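PDB 2EA3: chymotrypsin from Cellulomonas bogoriensis, which probably acts as a serine endopeptidase of the chymotrypsin-like S1 family, cleaving peptide bonds within protein chains. Local coordinates for residues T107-N112 / R127-A132. Sequence-based numbering, arbitrary orientation.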
ATOM      1  N   THR A 107       1.145  14.324   7.001  1.00 12.06           N
ATOM      2  CA  THR A 107       0.084  14.251   8.007  1.00 12.59           C
ATOM      3  C   THR A 107      -1.230  13.908   7.322  1.00 12.12           C
ATOM      4  O   THR A 107      -1.427  14.223   6.126  1.00 11.43           O
ATOM      5  CB  THR A 107      -0.072  15.577   8.767  1.00 13.61           C
ATOM      6  OG1 THR A 107      -0.500  16.586   7.853  1.00 17.13           O
ATOM      7  CG2 THR A 107       1.269  16.021   9.387  1.00 14.80           C
ATOM      8  N   ILE A 108      -2.121  13.267   8.073  1.00 11.31           N
ATOM      9  CA  ILE A 108      -3.432  12.933   7.553  1.00 11.62           C
ATOM     10  C   ILE A 108      -4.272  14.209   7.630  1.00 11.96           C
ATOM     11  O   ILE A 108      -4.373  14.805   8.701  1.00 12.23           O
ATOM     12  CB  ILE A 108      -4.124  11.835   8.375  1.00 11.40           C
ATOM     13  CG1 ILE A 108      -3.386  10.482   8.268  1.00 12.30           C
ATOM     14  CG2 ILE A 108      -5.617  11.727   7.976  1.00 12.23           C
ATOM     15  CD1 ILE A 108      -3.914   9.425   9.259  1.00 12.77           C
ATOM     16  N   THR A 109      -4.863  14.618   6.510  1.00 11.93           N
ATOM     17  CA  THR A 109      -5.661  15.855   6.521  1.00 13.73           C
ATOM     18  C   THR A 109      -7.155  15.658   6.376  1.00 14.06           C
ATOM     19  O   THR A 109      -7.922  16.571   6.650  1.00 14.42           O
ATOM     20  CB  THR A 109      -5.189  16.871   5.460  1.00 13.87           C
ATOM     21  OG1 THR A 109      -5.329  16.306   4.159  1.00 14.94           O
ATOM     22  CG2 THR A 109      -3.752  17.289   5.709  1.00 15.40           C
ATOM     23  N   ALA A 110      -7.566  14.481   5.924  1.00 14.43           N
ATOM     24  CA  ALA A 110      -8.979  14.125   5.817  1.00 14.63           C
ATOM     25  C   ALA A 110      -9.134  12.628   5.734  1.00 14.92           C
ATOM     26  O   ALA A 110      -8.212  11.921   5.323  1.00 15.04           O
ATOM     27  CB  ALA A 110      -9.633  14.774   4.587  1.00 15.84           C
ATOM     28  N   LEU A 111     -10.309  12.156   6.143  1.00 15.69           N
ATOM     29  CA  LEU A 111     -10.720  10.778   5.943  1.00 16.65           C
ATOM     30  C   LEU A 111     -11.947  10.760   5.033  1.00 17.16           C
ATOM     31  O   LEU A 111     -12.619  11.788   4.848  1.00 17.38           O
ATOM     32  CB  LEU A 111     -11.020  10.106   7.288  1.00 16.92           C
ATOM     33  CG  LEU A 111      -9.930  10.157   8.366  1.00 17.31           C
ATOM     34  CD1 LEU A 111     -10.521   9.664   9.702  1.00 19.49           C
ATOM     35  CD2 LEU A 111      -8.676   9.372   7.976  1.00 18.17           C
ATOM     36  N   ASN A 112     -12.224   9.600   4.452  1.00 18.21           N
ATOM     37  CA  ASN A 112     -13.353   9.435   3.519  1.00 19.22           C
ATOM     38  C   ASN A 112     -13.396  10.491   2.400  1.00 19.17           C
ATOM     39  O   ASN A 112     -14.457  11.045   2.102  1.00 19.53           O
ATOM     40  CB  ASN A 112     -14.688   9.386   4.281  1.00 20.24           C
ATOM     41  CG  ASN A 112     -15.741   8.522   3.574  1.00 23.97           C
ATOM     42  OD1 ASN A 112     -15.421   7.661   2.758  1.00 28.02           O
ATOM     43  ND2 ASN A 112     -17.010   8.751   3.902  1.00 29.74           N
ATOM     44  N   ARG A 127      -6.802  11.234   2.951  1.00 11.26           N
ATOM     45  CA  ARG A 127      -6.072  12.316   2.287  1.00 12.78           C
ATOM     46  C   ARG A 127      -4.871  12.732   3.136  1.00 12.24           C
ATOM     47  O   ARG A 127      -5.000  12.894   4.351  1.00 11.67           O
ATOM     48  CB  ARG A 127      -7.003  13.513   2.059  1.00 12.89           C
ATOM     49  CG  ARG A 127      -6.403  14.595   1.177  1.00 14.81           C
ATOM     50  CD  ARG A 127      -7.351  15.785   1.015  1.00 17.00           C
ATOM     51  NE  ARG A 127      -6.557  16.973   0.704  1.00 26.45           N
ATOM     52  CZ  ARG A 127      -6.551  17.621  -0.461  1.00 30.46           C
ATOM     53  NH1 ARG A 127      -7.336  17.237  -1.463  1.00 32.44           N
ATOM     54  NH2 ARG A 127      -5.763  18.681  -0.615  1.00 31.73           N
ATOM     55  N   THR A 128      -3.712  12.906   2.498  1.00 11.34           N
ATOM     56  CA  THR A 128      -2.489  13.325   3.223  1.00 11.01           C
ATOM     57  C   THR A 128      -1.654  14.345   2.468  1.00 11.15           C
ATOM     58  O   THR A 128      -1.851  14.548   1.269  1.00 12.15           O
ATOM     59  CB  THR A 128      -1.529  12.146   3.495  1.00 11.12           C
ATOM     60  OG1 THR A 128      -0.809  11.825   2.285  1.00 10.70           O
ATOM     61  CG2 THR A 128      -2.299  10.901   4.033  1.00  9.86           C
ATOM     62  N   THR A 129      -0.663  14.908   3.164  1.00 10.96           N
ATOM     63  CA  THR A 129       0.314  15.827   2.555  1.00 11.10           C
ATOM     64  C   THR A 129       1.587  15.064   2.182  1.00 10.92           C
ATOM     65  O   THR A 129       2.627  15.673   1.903  1.00  9.95           O
ATOM     66  CB  THR A 129       0.720  16.931   3.549  1.00 10.89           C
ATOM     67  OG1 THR A 129       1.237  16.318   4.727  1.00 11.97           O
ATOM     68  CG2 THR A 129      -0.472  17.786   3.930  1.00 12.41           C
ATOM     69  N   VAL A 130       1.533  13.728   2.229  1.00 10.81           N
ATOM     70  CA  VAL A 130       2.702  12.929   1.860  1.00 11.38           C
ATOM     71  C   VAL A 130       2.818  12.996   0.331  1.00 11.78           C
ATOM     72  O   VAL A 130       1.815  12.992  -0.340  1.00 12.99           O
ATOM     73  CB  VAL A 130       2.525  11.451   2.285  1.00 11.72           C
ATOM     74  CG1 VAL A 130       3.731  10.606   1.866  1.00 12.65           C
ATOM     75  CG2 VAL A 130       2.260  11.322   3.798  1.00 13.46           C
ATOM     76  N   CYS A 131       4.035  13.048  -0.214  1.00 11.52           N
ATOM     77  CA  CYS A 131       4.202  13.049  -1.668  1.00 11.80           C
ATOM     78  C   CYS A 131       4.283  11.601  -2.138  1.00 12.03           C
ATOM     79  O   CYS A 131       4.600  10.719  -1.355  1.00 11.44           O
ATOM     80  CB  CYS A 131       5.493  13.780  -2.047  1.00 11.94           C
ATOM     81  SG  CYS A 131       7.036  13.016  -1.411  1.00 13.49           S
ATOM     82  N   ALA A 132       4.011  11.363  -3.411  1.00 12.39           N
ATOM     83  CA  ALA A 132       4.226  10.037  -3.977  1.00 12.27           C
ATOM     84  C   ALA A 132       4.412  10.202  -5.464  1.00 13.34           C
ATOM     85  O   ALA A 132       4.028  11.228  -6.037  1.00 13.42           O
ATOM     86  CB  ALA A 132       3.040   9.128  -3.702  1.00 13.05           C
TER
HETATM   87  O   HOH W   1       2.134  17.949   6.692  1.00 22.77           O
HETATM   88  O   HOH W   2      -4.201  17.497   2.016  1.00 27.42           O
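A classic beta bulge, in which T109 and A110 both face R127, joins antiparallel strands 102-110 and 125-128 in one of the two six-stranded barrels of the chymotrypsin-like protease domain. R127 O accepts from T109 N at 2.8 Å and, weakly, from A110 N. R127 N returns a bond to A110 O at 2.8 Å. Beyond the bulge, I108 and T128 form a non-hydrogen-bonded pair, with I108 touching V94 and T128 touching F166, while T107 O accepts from T129 N at 3.1 Å. The strand pairing ends with a side chain: OG1 of T129, set between its own N and carbonyl carbon (chi1 57°), accepts from T107 N at 3.0 Å, and a water links this hydroxyl to T107 OG1. On the other face, CB of A110 lies 3.9 Å from CB of R127, whose extended chain passes T109 OG1. That hydroxyl sits at the guanidinium edge, in its plane, and a second water connects it to R127 NE, 2.7 Å from the water. T128 OG1 accepts from V130 N in an ST turn and hydrogen-bonds T164 O, and V130 O bonds T164 OG1, which holds the chain leaving the strand against strand 161-168. Backbone bonds thus absorb the extra residue of the bulge, while the hydroxyls of T107, T109 and T129, with two waters, extend the polar network along the more exposed margin.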